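Local coordinates for choline/ethanolamine kinase family protein (Mesorhizobium loti, PDB 3DXQ) that probably phosphorylates a small amino alcohol such as ethanolamine, as a phosphotransferase with a protein-kinase-like fold, at residues 39-44 against 84-89; 132-137 against 250-255; 173-178 against 200-205. All blocks are in the same frame, centred on the assembly; numbering follows the deposited sequence.

Contact 1 of 3, residues 39-44 against 84-89; sequences DLCLRI and MVTRYI
Five main-chain hydrogen bonds join residues 39-44 to 84-89 in antiparallel register, and two side chains add a sixth. Cys41 and Thr86 form one hydrogen-bonded pair: Cys41 N reaches Thr86 O at 2.8 Å in an almost straight bond (174°), and Thr86 N returns to Cys41 O at 3.0 Å within the carbonyl plane. Arg43 and Met84, a selenomethionine, form the next, with Arg43 N lying nearly along the C=O axis of Met84 O at 2.8 Å and Met84 N giving to Arg43 O at 3.1 Å. Past the end of strand 84-87, Tyr88 N still finds Asp39 O at 2.8 Å, from above the carbonyl plane. The residues between these pairs bond outward, Leu42 to Phe35 and Val85 to Leu75 and His76, so both strands lie inside the five-stranded antiparallel sheet whose 1-2-3-5-4 order is that of the kinase-like N-terminal lobe. On the face carrying Cys41, Arg43, Met84 and Thr86, the Arg43 chain runs alongside Met84 and bends at chi3 (86°), turning the guanidinium across Thr86. Its NH1 meets Thr86 OG1 at 3.2 Å; the hydroxyl lies near the guanidinium plane, but the bond is bent (136°). Thr86 holds OG1 between its own backbone N and carbonyl carbon, and thus toward Arg43. Cys41 SG rests at the edge of the Tyr88 ring, 3.7 Å from Tyr88 CD1. Leu42 and Val85 occupy the other face, where Val85 CG1 also meets Leu40 CB at 4.0 Å. Leu40 CD2 sits over one face of the Arg87 guanidinium, whose charge is answered by a salt bridge to Glu73.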
ATOM      1  N   ASP A  39     -10.306 -23.036  -6.912  1.00 46.91           N
ATOM      2  CA  ASP A  39      -9.004 -22.776  -6.303  1.00 45.75           C
ATOM      3  C   ASP A  39      -8.303 -21.592  -6.988  1.00 43.59           C
ATOM      4  O   ASP A  39      -7.128 -21.343  -6.759  1.00 40.62           O
ATOM      5  CB  ASP A  39      -8.154 -24.052  -6.399  1.00 45.73           C
ATOM      6  CG  ASP A  39      -8.868 -25.252  -5.806  1.00 50.70           C
ATOM      7  OD1 ASP A  39      -9.322 -25.132  -4.664  1.00 54.44           O
ATOM      8  OD2 ASP A  39      -9.002 -26.305  -6.471  1.00 57.46           O
ATOM      9  N   LEU A  40      -9.029 -20.875  -7.844  1.00 42.34           N
ATOM     10  CA  LEU A  40      -8.463 -19.737  -8.560  1.00 42.33           C
ATOM     11  C   LEU A  40      -9.213 -18.501  -8.077  1.00 39.94           C
ATOM     12  O   LEU A  40     -10.298 -18.628  -7.535  1.00 38.82           O
ATOM     13  CB  LEU A  40      -8.620 -19.928 -10.072  1.00 42.86           C
ATOM     14  CG  LEU A  40      -8.018 -21.198 -10.679  1.00 44.51           C
ATOM     15  CD1 LEU A  40      -8.456 -21.384 -12.125  1.00 42.82           C
ATOM     16  CD2 LEU A  40      -6.518 -21.182 -10.601  1.00 45.45           C
ATOM     17  N   CYS A  41      -8.611 -17.328  -8.225  1.00 39.04           N
ATOM     18  CA  CYS A  41      -9.264 -16.044  -7.877  1.00 39.74           C
ATOM     19  C   CYS A  41      -9.419 -15.197  -9.121  1.00 39.04           C
ATOM     20  O   CYS A  41      -8.491 -15.039  -9.908  1.00 36.71           O
ATOM     21  CB  CYS A  41      -8.458 -15.225  -6.890  1.00 37.73           C
ATOM     22  SG  CYS A  41      -8.303 -15.903  -5.301  1.00 46.35           S
ATOM     23  N   LEU A  42     -10.610 -14.667  -9.286  1.00 40.81           N
ATOM     24  CA  LEU A  42     -10.938 -13.791 -10.395  1.00 43.26           C
ATOM     25  C   LEU A  42     -10.917 -12.368  -9.850  1.00 45.85           C
ATOM     26  O   LEU A  42     -11.584 -12.098  -8.850  1.00 48.10           O
ATOM     27  CB  LEU A  42     -12.328 -14.147 -10.912  1.00 41.99           C
ATOM     28  CG  LEU A  42     -12.841 -13.428 -12.153  1.00 39.96           C
ATOM     29  CD1 LEU A  42     -11.998 -13.725 -13.386  1.00 35.40           C
ATOM     30  CD2 LEU A  42     -14.252 -13.859 -12.386  1.00 36.45           C
ATOM     31  N   ARG A  43     -10.136 -11.478 -10.464  1.00 47.87           N
ATOM     32  CA  ARG A  43     -10.063 -10.072 -10.043  1.00 50.46           C
ATOM     33  C   ARG A  43     -10.613  -9.146 -11.143  1.00 51.91           C
ATOM     34  O   ARG A  43     -10.103  -9.142 -12.265  1.00 52.18           O
ATOM     35  CB  ARG A  43      -8.616  -9.703  -9.722  1.00 49.88           C
ATOM     36  CG  ARG A  43      -7.809 -10.844  -9.092  1.00 52.12           C
ATOM     37  CD  ARG A  43      -6.435 -10.381  -8.599  1.00 54.61           C
ATOM     38  NE  ARG A  43      -6.480  -9.824  -7.237  1.00 58.86           N
ATOM     39  CZ  ARG A  43      -6.417 -10.548  -6.113  1.00 60.02           C
ATOM     40  NH1 ARG A  43      -6.309 -11.877  -6.154  1.00 56.14           N
ATOM     41  NH2 ARG A  43      -6.464  -9.937  -4.926  1.00 57.12           N
ATOM     42  N   ILE A  44     -11.653  -8.370 -10.825  1.00 53.48           N
ATOM     43  CA  ILE A  44     -12.287  -7.442 -11.784  1.00 54.60           C
ATOM     44  C   ILE A  44     -11.957  -5.997 -11.404  1.00 55.09           C
ATOM     45  O   ILE A  44     -12.076  -5.630 -10.231  1.00 58.31           O
ATOM     46  CB  ILE A  44     -13.821  -7.539 -11.781  1.00 53.97           C
ATOM     47  CG1 ILE A  44     -14.314  -8.962 -12.086  1.00 56.82           C
ATOM     48  CG2 ILE A  44     -14.411  -6.548 -12.805  1.00 57.26           C
ATOM     49  CD1 ILE A  44     -14.767  -9.173 -13.518  1.00 54.66           C
HETATM   50  N   MSE A  84      -7.992 -10.326 -14.126  1.00 47.25           N
HETATM   51  CA  MSE A  84      -6.803 -11.110 -13.785  1.00 47.62           C
HETATM   52  C   MSE A  84      -7.155 -12.368 -12.979  1.00 47.36           C
HETATM   53  O   MSE A  84      -7.966 -12.317 -12.043  1.00 46.33           O
HETATM   54  CB  MSE A  84      -5.822 -10.223 -13.020  1.00 46.01           C
HETATM   55  CG  MSE A  84      -4.496 -10.850 -12.720  1.00 45.69           C
HETATM   56 SE   MSE A  84      -3.482  -9.742 -11.461  0.75 43.90          SE
HETATM   57  CE  MSE A  84      -2.846  -8.407 -12.711  1.00 37.19           C
ATOM     58  N   VAL A  85      -6.565 -13.498 -13.370  1.00 46.22           N
ATOM     59  CA  VAL A  85      -6.752 -14.747 -12.639  1.00 45.80           C
ATOM     60  C   VAL A  85      -5.474 -15.110 -11.889  1.00 45.99           C
ATOM     61  O   VAL A  85      -4.410 -15.227 -12.487  1.00 47.81           O
ATOM     62  CB  VAL A  85      -7.119 -15.904 -13.556  1.00 45.40           C
ATOM     63  CG1 VAL A  85      -7.407 -17.145 -12.704  1.00 43.30           C
ATOM     64  CG2 VAL A  85      -8.316 -15.534 -14.441  1.00 42.02           C
ATOM     65  N   THR A  86      -5.584 -15.270 -10.577  1.00 45.28           N
ATOM     66  CA  THR A  86      -4.467 -15.685  -9.753  1.00 43.93           C
ATOM     67  C   THR A  86      -4.829 -16.986  -9.072  1.00 43.27           C
ATOM     68  O   THR A  86      -5.967 -17.428  -9.144  1.00 42.09           O
ATOM     69  CB  THR A  86      -4.150 -14.629  -8.690  1.00 43.02           C
ATOM     70  OG1 THR A  86      -5.304 -14.420  -7.870  1.00 37.81           O
ATOM     71  CG2 THR A  86      -3.773 -13.338  -9.351  1.00 40.49           C
ATOM     72  N   ARG A  87      -3.860 -17.594  -8.407  1.00 43.90           N
ATOM     73  CA  ARG A  87      -4.118 -18.826  -7.710  1.00 45.26           C
ATOM     74  C   ARG A  87      -4.560 -18.472  -6.306  1.00 44.77           C
ATOM     75  O   ARG A  87      -4.022 -17.549  -5.699  1.00 45.36           O
ATOM     76  CB  ARG A  87      -2.888 -19.737  -7.720  1.00 45.85           C
ATOM     77  CG  ARG A  87      -3.119 -21.030  -6.960  1.00 47.72           C
ATOM     78  CD  ARG A  87      -2.190 -22.156  -7.386  1.00 45.97           C
ATOM     79  NE  ARG A  87      -2.818 -22.983  -8.405  1.00 46.08           N
ATOM     80  CZ  ARG A  87      -2.510 -22.974  -9.692  1.00 38.08           C
ATOM     81  NH1 ARG A  87      -1.559 -22.193 -10.181  1.00 47.98           N
ATOM     82  NH2 ARG A  87      -3.157 -23.767 -10.494  1.00 38.50           N
ATOM     83  N   TYR A  88      -5.552 -19.193  -5.801  1.00 44.30           N
ATOM     84  CA  TYR A  88      -6.023 -18.973  -4.453  1.00 45.22           C
ATOM     85  C   TYR A  88      -5.124 -19.702  -3.486  1.00 45.44           C
ATOM     86  O   TYR A  88      -4.817 -20.876  -3.682  1.00 44.01           O
ATOM     87  CB  TYR A  88      -7.454 -19.458  -4.237  1.00 46.53           C
ATOM     88  CG  TYR A  88      -7.931 -19.292  -2.806  1.00 43.87           C
ATOM     89  CD1 TYR A  88      -8.153 -18.024  -2.267  1.00 45.48           C
ATOM     90  CD2 TYR A  88      -8.167 -20.398  -1.995  1.00 47.02           C
ATOM     91  CE1 TYR A  88      -8.603 -17.858  -0.951  1.00 42.62           C
ATOM     92  CE2 TYR A  88      -8.625 -20.244  -0.676  1.00 51.47           C
ATOM     93  CZ  TYR A  88      -8.837 -18.967  -0.167  1.00 47.76           C
ATOM     94  OH  TYR A  88      -9.276 -18.805   1.125  1.00 48.20           O
ATOM     95  N   ILE A  89      -4.761 -18.982  -2.429  1.00 46.41           N
ATOM     96  CA  ILE A  89      -3.967 -19.484  -1.316  1.00 45.91           C
ATOM     97  C   ILE A  89      -4.862 -19.996  -0.175  1.00 47.09           C
ATOM     98  O   ILE A  89      -5.409 -19.212   0.621  1.00 46.71           O
ATOM     99  CB  ILE A  89      -3.101 -18.358  -0.788  1.00 45.70           C
ATOM    100  CG1 ILE A  89      -2.139 -17.936  -1.885  1.00 44.48           C
ATOM    101  CG2 ILE A  89      -2.343 -18.795   0.452  1.00 48.88           C
ATOM    102  CD1 ILE A  89      -1.430 -16.635  -1.569  1.00 54.28           C
TER

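Contact 2 of 3, residues 132-137 against 250-255; sequences AMIDDY and CDLLWT
Leu253 carries most of this helix-helix contact, and it does so largely through one methyl group. CG anti to the backbone N (chi1 179°) and a second torsion of 65° together send CD1 across to helix 132-137, where it lodges among Met133, Ile134 and Tyr137, residues of neighbouring turns. The nearest is Tyr137 CE2, 3.9 Å from Leu253 CD1; the methyl comes to the ring obliquely. Met133 contributes the root of its side chain, with CB 4.0 Å from Leu253 CD1, while its selenium-bearing end leads off elsewhere. Ile134 completes the set by laying CG1 4.1 Å from the same CD1, the two aliphatic chains crossing obliquely. Beyond that crossing Ile134 reaches on with CD1 to the CD2 of Leu252, a looser touch at 4.5 Å, and so spans two neighbouring side chains of the facing helix. Within its own helix the Tyr137 ring also has Met133 O 3.5 Å above its plane, toward the rim. The junction is wholly apolar, and its short helical segments run 9.8 Å apart at closest approach with N-to-C directions 37° apart, far enough for side chains rather than backbones to fill the gap. Both belong to the helical C-terminal lobe. One turn further along helix 237-263, Leu256 and Trp257 prolong the packing against Ile134 and Tyr137. Around its other sides Leu252 faces Val155 and Ala159 of helix 152-167, Cys250 touches helix 206-215, and Asp251 forms salt bridges with Arg278 and Arg281 of helix 271-287, so that segment 250-255 packs against four helices, 130-141 among them.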
ATOM      1  N   ALA A 132       6.156  14.717  -6.218  1.00 48.18           N
ATOM      2  CA  ALA A 132       5.528  15.154  -7.462  1.00 48.53           C
ATOM      3  C   ALA A 132       4.019  15.107  -7.219  1.00 49.26           C
ATOM      4  O   ALA A 132       3.310  16.121  -7.369  1.00 48.48           O
ATOM      5  CB  ALA A 132       5.918  14.256  -8.609  1.00 46.73           C
HETATM    6  N   MSE A 133       3.549  13.940  -6.782  1.00 49.63           N
HETATM    7  CA  MSE A 133       2.128  13.762  -6.487  1.00 51.00           C
HETATM    8  C   MSE A 133       1.605  14.780  -5.470  1.00 49.24           C
HETATM    9  O   MSE A 133       0.527  15.338  -5.657  1.00 50.95           O
HETATM   10  CB  MSE A 133       1.843  12.346  -6.005  1.00 49.09           C
HETATM   11  CG  MSE A 133       1.975  11.328  -7.104  1.00 50.07           C
HETATM   12 SE   MSE A 133       1.588   9.529  -6.485  0.75 58.29          SE
HETATM   13  CE  MSE A 133       2.830   8.433  -7.770  1.00 52.72           C
ATOM     14  N   ILE A 134       2.370  15.021  -4.410  1.00 47.52           N
ATOM     15  CA  ILE A 134       1.961  15.964  -3.367  1.00 46.80           C
ATOM     16  C   ILE A 134       1.770  17.370  -3.918  1.00 47.41           C
ATOM     17  O   ILE A 134       0.747  17.988  -3.677  1.00 46.78           O
ATOM     18  CB  ILE A 134       2.964  15.983  -2.192  1.00 46.57           C
ATOM     19  CG1 ILE A 134       2.789  14.719  -1.353  1.00 40.38           C
ATOM     20  CG2 ILE A 134       2.744  17.195  -1.292  1.00 41.66           C
ATOM     21  CD1 ILE A 134       3.884  14.488  -0.361  1.00 34.18           C
ATOM     22  N   ASP A 135       2.757  17.858  -4.656  1.00 48.71           N
ATOM     23  CA  ASP A 135       2.677  19.172  -5.288  1.00 50.64           C
ATOM     24  C   ASP A 135       1.513  19.254  -6.260  1.00 51.12           C
ATOM     25  O   ASP A 135       0.866  20.290  -6.398  1.00 51.10           O
ATOM     26  CB  ASP A 135       3.959  19.461  -6.071  1.00 51.76           C
ATOM     27  CG  ASP A 135       5.179  19.607  -5.183  1.00 52.81           C
ATOM     28  OD1 ASP A 135       5.038  19.948  -3.993  1.00 57.43           O
ATOM     29  OD2 ASP A 135       6.291  19.380  -5.695  1.00 52.99           O
ATOM     30  N   ASP A 136       1.281  18.158  -6.960  1.00 52.50           N
ATOM     31  CA  ASP A 136       0.209  18.078  -7.922  1.00 54.23           C
ATOM     32  C   ASP A 136      -1.119  18.377  -7.224  1.00 54.05           C
ATOM     33  O   ASP A 136      -1.820  19.332  -7.603  1.00 53.92           O
ATOM     34  CB  ASP A 136       0.215  16.675  -8.543  1.00 55.67           C
ATOM     35  CG  ASP A 136      -0.539  16.604  -9.843  1.00 61.82           C
ATOM     36  OD1 ASP A 136      -1.418  17.469 -10.088  1.00 69.10           O
ATOM     37  OD2 ASP A 136      -0.252  15.659 -10.614  1.00 70.30           O
ATOM     38  N   TYR A 137      -1.432  17.584  -6.188  1.00 53.14           N
ATOM     39  CA  TYR A 137      -2.680  17.733  -5.419  1.00 52.42           C
ATOM     40  C   TYR A 137      -2.809  19.136  -4.805  1.00 51.99           C
ATOM     41  O   TYR A 137      -3.901  19.726  -4.773  1.00 51.84           O
ATOM     42  CB  TYR A 137      -2.807  16.654  -4.322  1.00 52.56           C
ATOM     43  CG  TYR A 137      -2.878  15.208  -4.806  1.00 53.09           C
ATOM     44  CD1 TYR A 137      -3.326  14.885  -6.087  1.00 52.69           C
ATOM     45  CD2 TYR A 137      -2.551  14.160  -3.947  1.00 53.80           C
ATOM     46  CE1 TYR A 137      -3.398  13.554  -6.513  1.00 53.07           C
ATOM     47  CE2 TYR A 137      -2.624  12.828  -4.363  1.00 53.28           C
ATOM     48  CZ  TYR A 137      -3.049  12.536  -5.642  1.00 53.55           C
ATOM     49  OH  TYR A 137      -3.125  11.237  -6.035  1.00 54.77           O
ATOM     50  N   CYS A 250       2.924   9.596   4.176  1.00 47.77           N
ATOM     51  CA  CYS A 250       1.899   8.686   3.703  1.00 46.57           C
ATOM     52  C   CYS A 250       0.518   9.211   4.039  1.00 45.65           C
ATOM     53  O   CYS A 250      -0.348   9.306   3.191  1.00 43.42           O
ATOM     54  CB  CYS A 250       2.103   7.323   4.346  1.00 48.03           C
ATOM     55  SG  CYS A 250       1.071   6.043   3.670  1.00 53.41           S
ATOM     56  N   ASP A 251       0.315   9.578   5.291  1.00 47.29           N
ATOM     57  CA  ASP A 251      -0.943  10.200   5.696  1.00 45.90           C
ATOM     58  C   ASP A 251      -1.220  11.477   4.921  1.00 46.15           C
ATOM     59  O   ASP A 251      -2.359  11.731   4.526  1.00 48.39           O
ATOM     60  CB  ASP A 251      -0.940  10.533   7.190  1.00 45.53           C
ATOM     61  CG  ASP A 251      -1.520   9.427   8.059  1.00 47.45           C
ATOM     62  OD1 ASP A 251      -2.330   8.620   7.572  1.00 49.28           O
ATOM     63  OD2 ASP A 251      -1.185   9.391   9.259  1.00 51.30           O
ATOM     64  N   LEU A 252      -0.196  12.297   4.724  1.00 45.72           N
ATOM     65  CA  LEU A 252      -0.374  13.568   4.025  1.00 46.28           C
ATOM     66  C   LEU A 252      -0.833  13.353   2.585  1.00 46.76           C
ATOM     67  O   LEU A 252      -1.743  14.038   2.111  1.00 47.42           O
ATOM     68  CB  LEU A 252       0.932  14.371   4.019  1.00 46.35           C
ATOM     69  CG  LEU A 252       0.843  15.748   3.359  1.00 46.47           C
ATOM     70  CD1 LEU A 252      -0.126  16.631   4.090  1.00 41.20           C
ATOM     71  CD2 LEU A 252       2.196  16.382   3.322  1.00 45.70           C
ATOM     72  N   LEU A 253      -0.176  12.418   1.896  1.00 46.13           N
ATOM     73  CA  LEU A 253      -0.495  12.091   0.504  1.00 46.88           C
ATOM     74  C   LEU A 253      -1.973  11.791   0.352  1.00 47.83           C
ATOM     75  O   LEU A 253      -2.679  12.443  -0.417  1.00 48.75           O
ATOM     76  CB  LEU A 253       0.316  10.883   0.031  1.00 46.44           C
ATOM     77  CG  LEU A 253       0.046  10.420  -1.401  1.00 48.04           C
ATOM     78  CD1 LEU A 253       0.480  11.531  -2.351  1.00 40.50           C
ATOM     79  CD2 LEU A 253       0.745   9.100  -1.721  1.00 44.54           C
ATOM     80  N   TRP A 254      -2.428  10.809   1.119  1.00 49.18           N
ATOM     81  CA  TRP A 254      -3.811  10.384   1.089  1.00 49.50           C
ATOM     82  C   TRP A 254      -4.754  11.470   1.613  1.00 49.80           C
ATOM     83  O   TRP A 254      -5.845  11.647   1.081  1.00 50.12           O
ATOM     84  CB  TRP A 254      -3.970   9.078   1.853  1.00 49.84           C
ATOM     85  CG  TRP A 254      -3.342   7.942   1.115  1.00 51.79           C
ATOM     86  CD1 TRP A 254      -2.219   7.250   1.458  1.00 50.25           C
ATOM     87  CD2 TRP A 254      -3.809   7.372  -0.106  1.00 54.76           C
ATOM     88  NE1 TRP A 254      -1.957   6.279   0.526  1.00 50.61           N
ATOM     89  CE2 TRP A 254      -2.921   6.331  -0.446  1.00 53.51           C
ATOM     90  CE3 TRP A 254      -4.902   7.641  -0.947  1.00 55.26           C
ATOM     91  CZ2 TRP A 254      -3.091   5.555  -1.587  1.00 54.32           C
ATOM     92  CZ3 TRP A 254      -5.067   6.873  -2.083  1.00 53.61           C
ATOM     93  CH2 TRP A 254      -4.166   5.840  -2.392  1.00 52.97           C
ATOM     94  N   THR A 255      -4.348  12.204   2.642  1.00 49.55           N
ATOM     95  CA  THR A 255      -5.185  13.304   3.121  1.00 49.78           C
ATOM     96  C   THR A 255      -5.564  14.233   1.969  1.00 51.15           C
ATOM     97  O   THR A 255      -6.745  14.519   1.760  1.00 51.43           O
ATOM     98  CB  THR A 255      -4.476  14.126   4.188  1.00 49.47           C
ATOM     99  OG1 THR A 255      -4.401  13.359   5.395  1.00 53.06           O
ATOM    100  CG2 THR A 255      -5.228  15.428   4.464  1.00 43.84           C
TER

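Contact 3 of 3, residues 173-178 against 200-205; sequences LAACHC and SGMNDP
A short two-stranded antiparallel ribbon pairs residues 174-176 with 201-203 in the C-terminal lobe, and the first strand runs directly into the His-x-Asp sequence beginning at His177, consistent with the catalytic loop of kinase-like phosphotransferases. Four main-chain hydrogen bonds hold the ribbon. Ala174 N to Asn203 O (2.8 Å) and Asn203 N to Ala174 O (2.9 Å) close one pair; Cys176 N to Gly201 O (2.9 Å) and Gly201 N to Cys176 O (3.1 Å) close the other. A CA-H...O contact from Met202 to Ala174 O lies between the pairs, and others from Leu173 and Ser200 extend the pairing at its two ends. Beyond the ribbon, Asp208 accepts from the backbone N of both His177 and Cys178.

Apolar packing divides between the faces. Met202, a selenomethionine, bends at chi2 (-51°) and chi3 (-65°) and folds its SE and CE back over the Ala174-Ala175 peptide, while Leu173 crosses it at about a right angle, CD2 3.9 Å from Met202 CB. On the other face Ala174 CB lies against the Pro205 ring.

Sulfur and amide contacts gather round Asn203. Its CB backs onto Cys176 SG, its ND2 lies 3.7 Å from Cys178 SG, and its OD1 accepts from Asp204 N at 2.7 Å, a bent bond (138°) made from above the amide plane. An alanine here would keep the CB packing but would probably loosen the turn into helix 206-215, because the OD1 acceptor and the ND2 contact would both go. Across the same face, Cys176 SG comes to 3.5 Å from Pro205 CA.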
ATOM      1  N   LEU A 173      17.017   2.428  -3.744  1.00 40.18           N
ATOM      2  CA  LEU A 173      15.864   2.289  -4.627  1.00 41.50           C
ATOM      3  C   LEU A 173      15.529   0.799  -4.784  1.00 42.41           C
ATOM      4  O   LEU A 173      16.376  -0.031  -5.136  1.00 40.55           O
ATOM      5  CB  LEU A 173      16.159   2.909  -5.993  1.00 41.84           C
ATOM      6  CG  LEU A 173      14.953   3.455  -6.768  1.00 47.12           C
ATOM      7  CD1 LEU A 173      14.385   4.749  -6.114  1.00 45.54           C
ATOM      8  CD2 LEU A 173      15.335   3.714  -8.206  1.00 43.64           C
ATOM      9  N   ALA A 174      14.290   0.452  -4.480  1.00 42.98           N
ATOM     10  CA  ALA A 174      13.877  -0.926  -4.528  1.00 42.75           C
ATOM     11  C   ALA A 174      12.502  -1.039  -5.182  1.00 43.70           C
ATOM     12  O   ALA A 174      11.727  -0.061  -5.201  1.00 43.19           O
ATOM     13  CB  ALA A 174      13.838  -1.478  -3.110  1.00 42.05           C
ATOM     14  N   ALA A 175      12.218  -2.229  -5.719  1.00 41.88           N
ATOM     15  CA  ALA A 175      10.888  -2.567  -6.222  1.00 40.87           C
ATOM     16  C   ALA A 175       9.879  -2.615  -5.063  1.00 39.63           C
ATOM     17  O   ALA A 175       9.818  -3.589  -4.340  1.00 37.23           O
ATOM     18  CB  ALA A 175      10.935  -3.929  -6.930  1.00 41.46           C
ATOM     19  N   CYS A 176       9.086  -1.558  -4.900  1.00 41.79           N
ATOM     20  CA  CYS A 176       8.170  -1.445  -3.777  1.00 41.75           C
ATOM     21  C   CYS A 176       6.705  -1.585  -4.138  1.00 41.03           C
ATOM     22  O   CYS A 176       6.270  -1.169  -5.201  1.00 40.54           O
ATOM     23  CB  CYS A 176       8.385  -0.103  -3.094  1.00 42.93           C
ATOM     24  SG  CYS A 176      10.037   0.079  -2.422  1.00 47.31           S
ATOM     25  N   HIS A 177       5.940  -2.150  -3.209  1.00 41.11           N
ATOM     26  CA  HIS A 177       4.509  -2.311  -3.391  1.00 41.47           C
ATOM     27  C   HIS A 177       3.793  -0.962  -3.381  1.00 42.93           C
ATOM     28  O   HIS A 177       2.853  -0.772  -4.141  1.00 44.86           O
ATOM     29  CB  HIS A 177       3.943  -3.184  -2.290  1.00 40.74           C
ATOM     30  CG  HIS A 177       2.482  -3.429  -2.422  1.00 40.27           C
ATOM     31  ND1 HIS A 177       1.540  -2.489  -2.061  1.00 34.97           N
ATOM     32  CD2 HIS A 177       1.796  -4.508  -2.875  1.00 35.73           C
ATOM     33  CE1 HIS A 177       0.331  -2.977  -2.294  1.00 44.36           C
ATOM     34  NE2 HIS A 177       0.458  -4.201  -2.785  1.00 39.74           N
ATOM     35  N   CYS A 178       4.210  -0.068  -2.480  1.00 42.00           N
ATOM     36  CA  CYS A 178       3.728   1.326  -2.422  1.00 44.62           C
ATOM     37  C   CYS A 178       2.362   1.614  -1.811  1.00 44.81           C
ATOM     38  O   CYS A 178       2.098   2.749  -1.442  1.00 44.65           O
ATOM     39  CB  CYS A 178       3.812   1.985  -3.792  1.00 45.15           C
ATOM     40  SG  CYS A 178       5.501   2.135  -4.358  1.00 48.99           S
ATOM     41  N   SER A 200       2.447  -0.161  -7.647  1.00 51.02           N
ATOM     42  CA  SER A 200       3.850  -0.555  -7.563  1.00 50.95           C
ATOM     43  C   SER A 200       4.735   0.379  -8.321  1.00 50.44           C
ATOM     44  O   SER A 200       4.293   1.003  -9.276  1.00 52.58           O
ATOM     45  CB  SER A 200       4.059  -1.954  -8.141  1.00 52.22           C
ATOM     46  OG  SER A 200       3.296  -2.915  -7.451  1.00 53.14           O
ATOM     47  N   GLY A 201       5.995   0.439  -7.894  1.00 49.19           N
ATOM     48  CA  GLY A 201       7.022   1.267  -8.526  1.00 48.77           C
ATOM     49  C   GLY A 201       8.378   1.170  -7.808  1.00 48.35           C
ATOM     50  O   GLY A 201       8.491   0.574  -6.728  1.00 48.73           O
HETATM   51  N   MSE A 202       9.419   1.733  -8.416  1.00 45.24           N
HETATM   52  CA  MSE A 202      10.716   1.808  -7.773  1.00 42.09           C
HETATM   53  C   MSE A 202      10.533   2.925  -6.748  1.00 44.54           C
HETATM   54  O   MSE A 202       9.901   3.936  -7.059  1.00 46.21           O
HETATM   55  CB  MSE A 202      11.813   2.161  -8.774  1.00 40.47           C
HETATM   56  CG  MSE A 202      11.955   1.199  -9.925  1.00 39.60           C
HETATM   57 SE   MSE A 202      12.101  -0.661  -9.290  0.75 33.74          SE
HETATM   58  CE  MSE A 202      13.845  -0.482  -8.319  1.00 31.64           C
ATOM     59  N   ASN A 203      11.065   2.731  -5.538  1.00 42.99           N
ATOM     60  CA  ASN A 203      10.870   3.648  -4.443  1.00 39.90           C
ATOM     61  C   ASN A 203      11.904   3.391  -3.341  1.00 39.72           C
ATOM     62  O   ASN A 203      12.694   2.434  -3.405  1.00 39.04           O
ATOM     63  CB  ASN A 203       9.450   3.442  -3.895  1.00 39.18           C
ATOM     64  CG  ASN A 203       8.956   4.608  -3.038  1.00 37.47           C
ATOM     65  OD1 ASN A 203       9.651   5.594  -2.835  1.00 38.46           O
ATOM     66  ND2 ASN A 203       7.740   4.481  -2.532  1.00 32.50           N
ATOM     67  N   ASP A 204      11.921   4.281  -2.348  1.00 39.59           N
ATOM     68  CA  ASP A 204      12.694   4.079  -1.124  1.00 39.14           C
ATOM     69  C   ASP A 204      12.010   2.931  -0.389  1.00 39.68           C
ATOM     70  O   ASP A 204      10.869   3.080   0.022  1.00 39.96           O
ATOM     71  CB  ASP A 204      12.640   5.343  -0.288  1.00 38.48           C
ATOM     72  CG  ASP A 204      13.476   5.272   0.958  1.00 40.96           C
ATOM     73  OD1 ASP A 204      13.907   4.164   1.348  1.00 34.69           O
ATOM     74  OD2 ASP A 204      13.675   6.365   1.550  1.00 42.32           O
ATOM     75  N   PRO A 205      12.701   1.785  -0.226  1.00 40.20           N
ATOM     76  CA  PRO A 205      12.121   0.612   0.389  1.00 39.94           C
ATOM     77  C   PRO A 205      11.402   0.890   1.693  1.00 40.53           C
ATOM     78  O   PRO A 205      10.425   0.211   1.997  1.00 42.74           O
ATOM     79  CB  PRO A 205      13.348  -0.284   0.657  1.00 42.68           C
ATOM     80  CG  PRO A 205      14.529   0.583   0.481  1.00 40.95           C
ATOM     81  CD  PRO A 205      14.116   1.553  -0.555  1.00 41.18           C
TER

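How the contacts relate
The three contacts sample both lobes of a kinase-like fold. Contact 1 belongs to the N-terminal sheet, contacts 2 and 3 to the C-terminal lobe, and their centres stand about 32 Å (contacts 1 and 2) and 24 Å (contacts 1 and 3) apart. In relatives the active site lies in the cleft between the lobes; contact 3 probably borders it, its nearest atoms being about 9 Å from those of contact 1, against about 16 Å for contact 2. Contacts 2 and 3 have centres about 17 Å apart and approach to about 6 Å without touching. Helix 206-215 bridges them: Asp208 holds the backbone at 177-178, while Trp207 packs on Cys250 and bonds to Cys178 O.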